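Local coordinates for alpha-1,6-mannanase (PDB 4V1S), which probably hydrolyses alpha-1,6-mannosidic linkages in mannans, as a GH76 glycoside hydrolase homolog from a gut symbiont, at residues Q261-N266 / N310-F315; Y357-G362 / L374-V379. All coordinates share one frame; numbering follows the deposited sequence.

Interaction 1 (Q261-N266 / N310-F315); sequences QKWSYN and NDPGYF
The ring of Phe-315 stacks face to face on the ring of Tyr-265 and also meets the indole of Trp-263. The two six-membered rings of the stack have centroids 3.8 Å apart and planes at 15°. Phe-315 CD1 sits over the centre of the Tyr-265 ring, and the other Tyr-265 face carries Asn-266 OD1 near its rim. The far face of Phe-315 takes CE1 of Tyr-314. Trp-263 is covered on one face by Phe-315 CE2 and on the opposite face by CG of Gln-261. The five-membered ring of Trp-263 and the Phe-315 ring are oblique, with planes at 57°; Trp-263 CD2 lies 3.5 Å from Phe-315 CE2. The Asp-311 carboxylate lies at the indole edge, with OD1 3.5 Å from Trp-263 CE3.

The other oxygen, Asp-311 OD2, accepts two bonds from Ser-264. Ser-264 N meets Asp-311 OD2 nearly along its C-O axis, at 2.9 Å and 163°. The hydroxyl OG donates to the anti lone pair of OD2 at 2.7 Å. The first torsion sets OG between the backbone N and the carbonyl carbon, and this places the hydroxyl beside the oxygen that the N-H already meets. A water donates to Asp-311 OD1 and to Lys-262 O, joining the two segments again.

The contact pairs the starts of helices 264-281 and 313-330 in what is, by family, an (alpha/alpha)6 barrel. Trp-301 of helix 284-301 touches both Ser-264 and Asp-311. Tyr-265 OH hydrogen-bonds a glycerol, probably from the crystallisation liquor, consistent with a pocket at this end of the cluster. The buried carboxylate is gripped by two donors and a water, and the nearby N terminus of helix 264-281 would probably favour its negative charge.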
loop_
_atom_site.group_PDB
_atom_site.type_symbol
_atom_site.label_atom_id
_atom_site.label_comp_id
_atom_site.label_asym_id
_atom_site.label_seq_id
_atom_site.Cartn_x
_atom_site.Cartn_y
_atom_site.Cartn_z
ATOM N N GLN A 261 18.829 -2.222 5.161
ATOM C CA GLN A 261 18.180 -2.580 3.892
ATOM C C GLN A 261 17.221 -1.487 3.454
ATOM O O GLN A 261 16.333 -1.088 4.203
ATOM C CB GLN A 261 17.426 -3.895 3.993
ATOM C CG GLN A 261 16.628 -4.268 2.754
ATOM C CD GLN A 261 17.505 -4.629 1.561
ATOM O OE1 GLN A 261 18.546 -5.301 1.717
ATOM N NE2 GLN A 261 17.086 -4.218 0.355
ATOM N N LYS A 262 17.419 -1.012 2.230
ATOM C CA LYS A 262 16.548 0.005 1.645
ATOM C C LYS A 262 15.548 -0.639 0.704
ATOM O O LYS A 262 15.932 -1.286 -0.270
ATOM C CB LYS A 262 17.375 1.036 0.901
ATOM C CG LYS A 262 18.091 1.950 1.889
ATOM C CD LYS A 262 19.090 2.866 1.262
ATOM C CE LYS A 262 19.745 3.697 2.351
ATOM N NZ LYS A 262 20.959 4.390 1.852
ATOM N N TRP A 263 14.271 -0.415 1.001
ATOM C CA TRP A 263 13.182 -0.897 0.180
ATOM C C TRP A 263 12.402 0.283 -0.362
ATOM O O TRP A 263 12.133 1.254 0.365
ATOM C CB TRP A 263 12.198 -1.761 0.996
ATOM C CG TRP A 263 12.792 -3.039 1.491
ATOM C CD1 TRP A 263 12.931 -3.407 2.760
ATOM C CD2 TRP A 263 13.245 -4.146 0.690
ATOM N NE1 TRP A 263 13.505 -4.656 2.842
ATOM C CE2 TRP A 263 13.695 -5.138 1.569
ATOM C CE3 TRP A 263 13.328 -4.379 -0.690
ATOM C CZ2 TRP A 263 14.211 -6.360 1.122
ATOM C CZ3 TRP A 263 13.832 -5.577 -1.150
ATOM C CH2 TRP A 263 14.269 -6.567 -0.235
ATOM N N SER A 264 11.913 0.123 -1.581
ATOM C CA SER A 264 11.158 1.183 -2.239
ATOM C C SER A 264 9.930 1.671 -1.470
ATOM O O SER A 264 9.703 2.879 -1.416
ATOM C CB SER A 264 10.768 0.770 -3.673
ATOM O OG SER A 264 10.005 -0.421 -3.669
ATOM N N TYR A 265 9.144 0.760 -0.891
ATOM C CA TYR A 265 7.919 1.143 -0.246
ATOM C C TYR A 265 8.108 1.921 1.060
ATOM O O TYR A 265 7.239 2.659 1.471
ATOM C CB TYR A 265 6.998 -0.050 -0.039
ATOM C CG TYR A 265 7.268 -0.980 1.136
ATOM C CD1 TYR A 265 8.583 -1.326 1.546
ATOM C CD2 TYR A 265 6.209 -1.561 1.817
ATOM C CE1 TYR A 265 8.813 -2.189 2.600
ATOM C CE2 TYR A 265 6.419 -2.414 2.876
ATOM C CZ TYR A 265 7.716 -2.739 3.273
ATOM O OH TYR A 265 7.904 -3.583 4.329
ATOM N N ASN A 266 9.264 1.784 1.683
ATOM C CA ASN A 266 9.558 2.594 2.877
ATOM C C ASN A 266 9.793 4.058 2.484
ATOM O O ASN A 266 9.314 4.964 3.150
ATOM C CB ASN A 266 10.724 2.008 3.652
ATOM C CG ASN A 266 10.288 0.874 4.529
ATOM O OD1 ASN A 266 9.138 0.855 5.003
ATOM N ND2 ASN A 266 11.155 -0.088 4.721
ATOM N N ASN A 310 13.024 -1.800 -10.086
ATOM C CA ASN A 310 13.894 -2.874 -9.620
ATOM C C ASN A 310 13.687 -3.224 -8.137
ATOM O O ASN A 310 14.599 -3.133 -7.310
ATOM C CB ASN A 310 15.350 -2.484 -9.869
ATOM C CG ASN A 310 16.295 -3.657 -9.808
ATOM O OD1 ASN A 310 15.898 -4.807 -9.928
ATOM N ND2 ASN A 310 17.575 -3.360 -9.678
ATOM N N ASP A 311 12.473 -3.682 -7.827
ATOM C CA ASP A 311 12.121 -4.131 -6.492
ATOM C C ASP A 311 10.908 -5.053 -6.646
ATOM O O ASP A 311 10.283 -5.131 -7.721
ATOM C CB ASP A 311 11.773 -2.924 -5.598
ATOM C CG ASP A 311 12.509 -2.905 -4.228
ATOM O OD1 ASP A 311 13.567 -3.581 -4.052
ATOM O OD2 ASP A 311 12.032 -2.139 -3.337
ATOM N N PRO A 312 10.515 -5.711 -5.550
ATOM C CA PRO A 312 9.240 -6.439 -5.575
ATOM C C PRO A 312 8.100 -5.503 -5.934
ATOM O O PRO A 312 8.068 -4.345 -5.466
ATOM C CB PRO A 312 9.088 -6.949 -4.132
ATOM C CG PRO A 312 10.512 -7.024 -3.614
ATOM C CD PRO A 312 11.189 -5.842 -4.244
ATOM N N GLY A 313 7.176 -5.977 -6.766
ATOM C CA GLY A 313 6.036 -5.142 -7.148
ATOM C C GLY A 313 5.189 -4.656 -5.995
ATOM O O GLY A 313 4.762 -3.515 -5.987
ATOM N N TYR A 314 4.978 -5.534 -5.020
ATOM C CA TYR A 314 4.220 -5.215 -3.842
ATOM C C TYR A 314 4.895 -4.167 -2.954
ATOM O O TYR A 314 4.274 -3.708 -1.986
ATOM C CB TYR A 314 3.830 -6.464 -3.036
ATOM C CG TYR A 314 4.974 -7.375 -2.700
ATOM C CD1 TYR A 314 5.950 -7.002 -1.780
ATOM C CD2 TYR A 314 5.138 -8.559 -3.357
ATOM C CE1 TYR A 314 7.026 -7.821 -1.499
ATOM C CE2 TYR A 314 6.199 -9.405 -3.052
ATOM C CZ TYR A 314 7.136 -9.022 -2.120
ATOM O OH TYR A 314 8.216 -9.816 -1.832
ATOM N N PHE A 315 6.128 -3.774 -3.302
ATOM C CA PHE A 315 6.823 -2.612 -2.734
ATOM C C PHE A 315 6.857 -1.443 -3.718
ATOM O O PHE A 315 6.520 -0.301 -3.376
ATOM C CB PHE A 315 8.272 -2.926 -2.339
ATOM C CG PHE A 315 8.421 -3.834 -1.155
ATOM C CD1 PHE A 315 7.375 -4.106 -0.270
ATOM C CD2 PHE A 315 9.693 -4.382 -0.879
ATOM C CE1 PHE A 315 7.608 -4.913 0.832
ATOM C CE2 PHE A 315 9.913 -5.205 0.221
ATOM C CZ PHE A 315 8.855 -5.504 1.061
HETATM O O HOH W 1 15.601 -2.546 -2.702
#

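Interaction 2 (Y357-G362 / L374-V379); sequences YPEHWG and LRFSTV
Residues 357-362 pack on the first turns of helix 374-394 through apolar contacts and bridging waters, in the loop that leads from helix 334-350. Phe-376 is central. CB of Glu-359 lies over its ring in a CH-pi contact, 3.8 Å from the centroid. Tyr-357 O approaches the edge of the same ring and is 3.4 Å from Phe-376 CB. CG of Glu-359 is anti to its backbone N (chi1 177°), and the chain runs on extended, its carboxylate 23° from the Phe-376 ring plane. Ser-377 OG meets the Tyr-357 ring at its edge, 3.4 Å from CD1. Further along, Trp-361 CZ2 touches Val-379 CG1 at 4.0 Å.

One water takes the N-H of Trp-361 NE1 and donates to Pro-358 O and Phe-376 O. Another links Tyr-357 N with Ser-377 OG. Glu-359 OE2 and Arg-375 NH2 are 4.2 Å apart and share a third water. Their stronger partners are elsewhere: Tyr-314 for Glu-359, Asp-373 for Arg-375. The opposite charges probably still attract, but the direct grip is apolar and the polar link runs through water.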
loop_
_atom_site.group_PDB
_atom_site.type_symbol
_atom_site.label_atom_id
_atom_site.label_comp_id
_atom_site.label_asym_id
_atom_site.label_seq_id
_atom_site.Cartn_x
_atom_site.Cartn_y
_atom_site.Cartn_z
ATOM N N TYR A 357 1.636 -12.580 -13.118
ATOM C CA TYR A 357 2.679 -11.591 -12.842
ATOM C C TYR A 357 3.726 -12.122 -11.878
ATOM O O TYR A 357 3.408 -12.867 -10.933
ATOM C CB TYR A 357 2.053 -10.290 -12.295
ATOM C CG TYR A 357 1.270 -9.618 -13.385
ATOM C CD1 TYR A 357 -0.060 -9.971 -13.654
ATOM C CD2 TYR A 357 1.886 -8.694 -14.224
ATOM C CE1 TYR A 357 -0.746 -9.392 -14.719
ATOM C CE2 TYR A 357 1.196 -8.095 -15.273
ATOM C CZ TYR A 357 -0.105 -8.469 -15.537
ATOM O OH TYR A 357 -0.758 -7.883 -16.609
ATOM N N PRO A 358 4.988 -11.735 -12.109
ATOM C CA PRO A 358 6.074 -12.139 -11.250
ATOM C C PRO A 358 6.149 -11.318 -9.960
ATOM O O PRO A 358 5.553 -10.239 -9.836
ATOM C CB PRO A 358 7.292 -11.869 -12.117
ATOM C CG PRO A 358 6.908 -10.612 -12.853
ATOM C CD PRO A 358 5.453 -10.843 -13.187
ATOM N N GLU A 359 6.935 -11.812 -9.025
ATOM C CA GLU A 359 7.148 -11.111 -7.769
ATOM C C GLU A 359 7.866 -9.763 -7.948
ATOM O O GLU A 359 7.465 -8.755 -7.336
ATOM C CB GLU A 359 7.966 -11.980 -6.833
ATOM C CG GLU A 359 8.308 -11.335 -5.513
ATOM C CD GLU A 359 8.756 -12.316 -4.448
ATOM O OE1 GLU A 359 9.111 -13.481 -4.761
ATOM O OE2 GLU A 359 8.801 -11.919 -3.270
ATOM N N HIS A 360 8.879 -9.755 -8.810
ATOM C CA HIS A 360 9.788 -8.604 -8.953
ATOM C C HIS A 360 9.504 -7.874 -10.277
ATOM O O HIS A 360 9.121 -8.500 -11.274
ATOM C CB HIS A 360 11.228 -9.124 -8.856
ATOM C CG HIS A 360 12.273 -8.070 -8.623
ATOM N ND1 HIS A 360 12.783 -7.771 -7.374
ATOM C CD2 HIS A 360 12.952 -7.293 -9.501
ATOM C CE1 HIS A 360 13.714 -6.844 -7.499
ATOM N NE2 HIS A 360 13.829 -6.540 -8.784
ATOM N N TRP A 361 9.645 -6.541 -10.277
ATOM C CA TRP A 361 9.312 -5.736 -11.448
ATOM C C TRP A 361 10.508 -5.282 -12.284
ATOM O O TRP A 361 10.354 -4.515 -13.230
ATOM C CB TRP A 361 8.490 -4.523 -11.027
ATOM C CG TRP A 361 7.041 -4.794 -10.698
ATOM C CD1 TRP A 361 6.385 -5.994 -10.676
ATOM C CD2 TRP A 361 6.088 -3.810 -10.309
ATOM N NE1 TRP A 361 5.062 -5.810 -10.341
ATOM C CE2 TRP A 361 4.858 -4.472 -10.090
ATOM C CE3 TRP A 361 6.160 -2.428 -10.102
ATOM C CZ2 TRP A 361 3.712 -3.791 -9.676
ATOM C CZ3 TRP A 361 5.022 -1.743 -9.684
ATOM C CH2 TRP A 361 3.792 -2.439 -9.487
ATOM N N GLY A 362 11.686 -5.806 -11.978
ATOM C CA GLY A 362 12.922 -5.304 -12.582
ATOM C C GLY A 362 13.260 -5.831 -13.964
ATOM O O GLY A 362 13.955 -5.161 -14.724
ATOM N N LEU A 374 -0.968 -14.364 -4.086
ATOM C CA LEU A 374 -2.027 -13.409 -4.325
ATOM C C LEU A 374 -1.518 -11.985 -4.539
ATOM O O LEU A 374 -2.081 -11.267 -5.327
ATOM C CB LEU A 374 -3.002 -13.436 -3.150
ATOM C CG LEU A 374 -4.268 -12.557 -3.270
ATOM C CD1 LEU A 374 -5.096 -12.975 -4.482
ATOM C CD2 LEU A 374 -5.060 -12.652 -1.970
ATOM N N ARG A 375 -0.474 -11.570 -3.827
ATOM C CA ARG A 375 -0.076 -10.184 -3.984
ATOM C C ARG A 375 0.509 -9.858 -5.328
ATOM O O ARG A 375 0.472 -8.674 -5.732
ATOM C CB ARG A 375 0.709 -9.567 -2.827
ATOM C CG ARG A 375 1.887 -10.294 -2.480
ATOM C CD ARG A 375 2.392 -10.124 -1.034
ATOM N NE ARG A 375 3.355 -11.185 -1.215
ATOM C CZ ARG A 375 4.557 -11.309 -0.725
ATOM N NH1 ARG A 375 5.051 -10.453 0.147
ATOM N NH2 ARG A 375 5.261 -12.372 -1.133
ATOM N N PHE A 376 1.044 -10.858 -6.041
ATOM C CA PHE A 376 1.792 -10.534 -7.257
ATOM C C PHE A 376 0.872 -9.921 -8.340
ATOM O O PHE A 376 1.240 -8.964 -9.030
ATOM C CB PHE A 376 2.505 -11.743 -7.859
ATOM C CG PHE A 376 3.501 -12.452 -6.960
ATOM C CD1 PHE A 376 3.875 -11.982 -5.699
ATOM C CD2 PHE A 376 4.105 -13.633 -7.435
ATOM C CE1 PHE A 376 4.774 -12.681 -4.920
ATOM C CE2 PHE A 376 5.014 -14.332 -6.657
ATOM C CZ PHE A 376 5.352 -13.861 -5.390
ATOM N N SER A 377 -0.309 -10.504 -8.537
ATOM C CA SER A 377 -1.196 -10.016 -9.581
ATOM C C SER A 377 -2.140 -8.953 -9.049
ATOM O O SER A 377 -2.564 -8.090 -9.810
ATOM C CB SER A 377 -1.994 -11.134 -10.244
ATOM O OG SER A 377 -1.148 -11.917 -11.074
ATOM N N THR A 378 -2.450 -8.974 -7.750
ATOM C CA THR A 378 -3.384 -7.973 -7.248
ATOM C C THR A 378 -2.750 -6.551 -7.283
ATOM O O THR A 378 -3.462 -5.570 -7.540
ATOM C CB THR A 378 -3.876 -8.311 -5.848
ATOM O OG1 THR A 378 -2.780 -8.431 -4.943
ATOM C CG2 THR A 378 -4.757 -9.585 -5.851
ATOM N N VAL A 379 -1.438 -6.431 -7.018
ATOM C CA VAL A 379 -0.804 -5.120 -7.127
ATOM C C VAL A 379 -0.843 -4.631 -8.576
ATOM O O VAL A 379 -1.016 -3.462 -8.816
ATOM C CB VAL A 379 0.585 -5.094 -6.528
ATOM C CG1 VAL A 379 1.540 -6.050 -7.233
ATOM C CG2 VAL A 379 1.135 -3.693 -6.505
HETATM O O HOH W 2 0.696 -13.687 -10.569
HETATM O O HOH W 3 3.843 -8.168 -9.247
HETATM O O HOH W 4 8.052 -13.534 -0.978
#

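In the fold
Interaction 1 comes first along the chain. It closes a span of 43 mostly helical residues that includes helix 284-301, and brings together the starts of helices 264-281 and 313-330. The chain then passes through helices 313-330 and 334-350 before interaction 2 opens. That contact closes a short span without helix or strand, just ahead of the C-terminal helix 374-394. The two are in series and neither nests in the other. Their centres are 12 Å apart, yet they touch: Gly-313 and Glu-359 pair through their backbones, and Gly-313 packs on Trp-361. Together they join the starts of helices 264-281, 313-330 and 374-394.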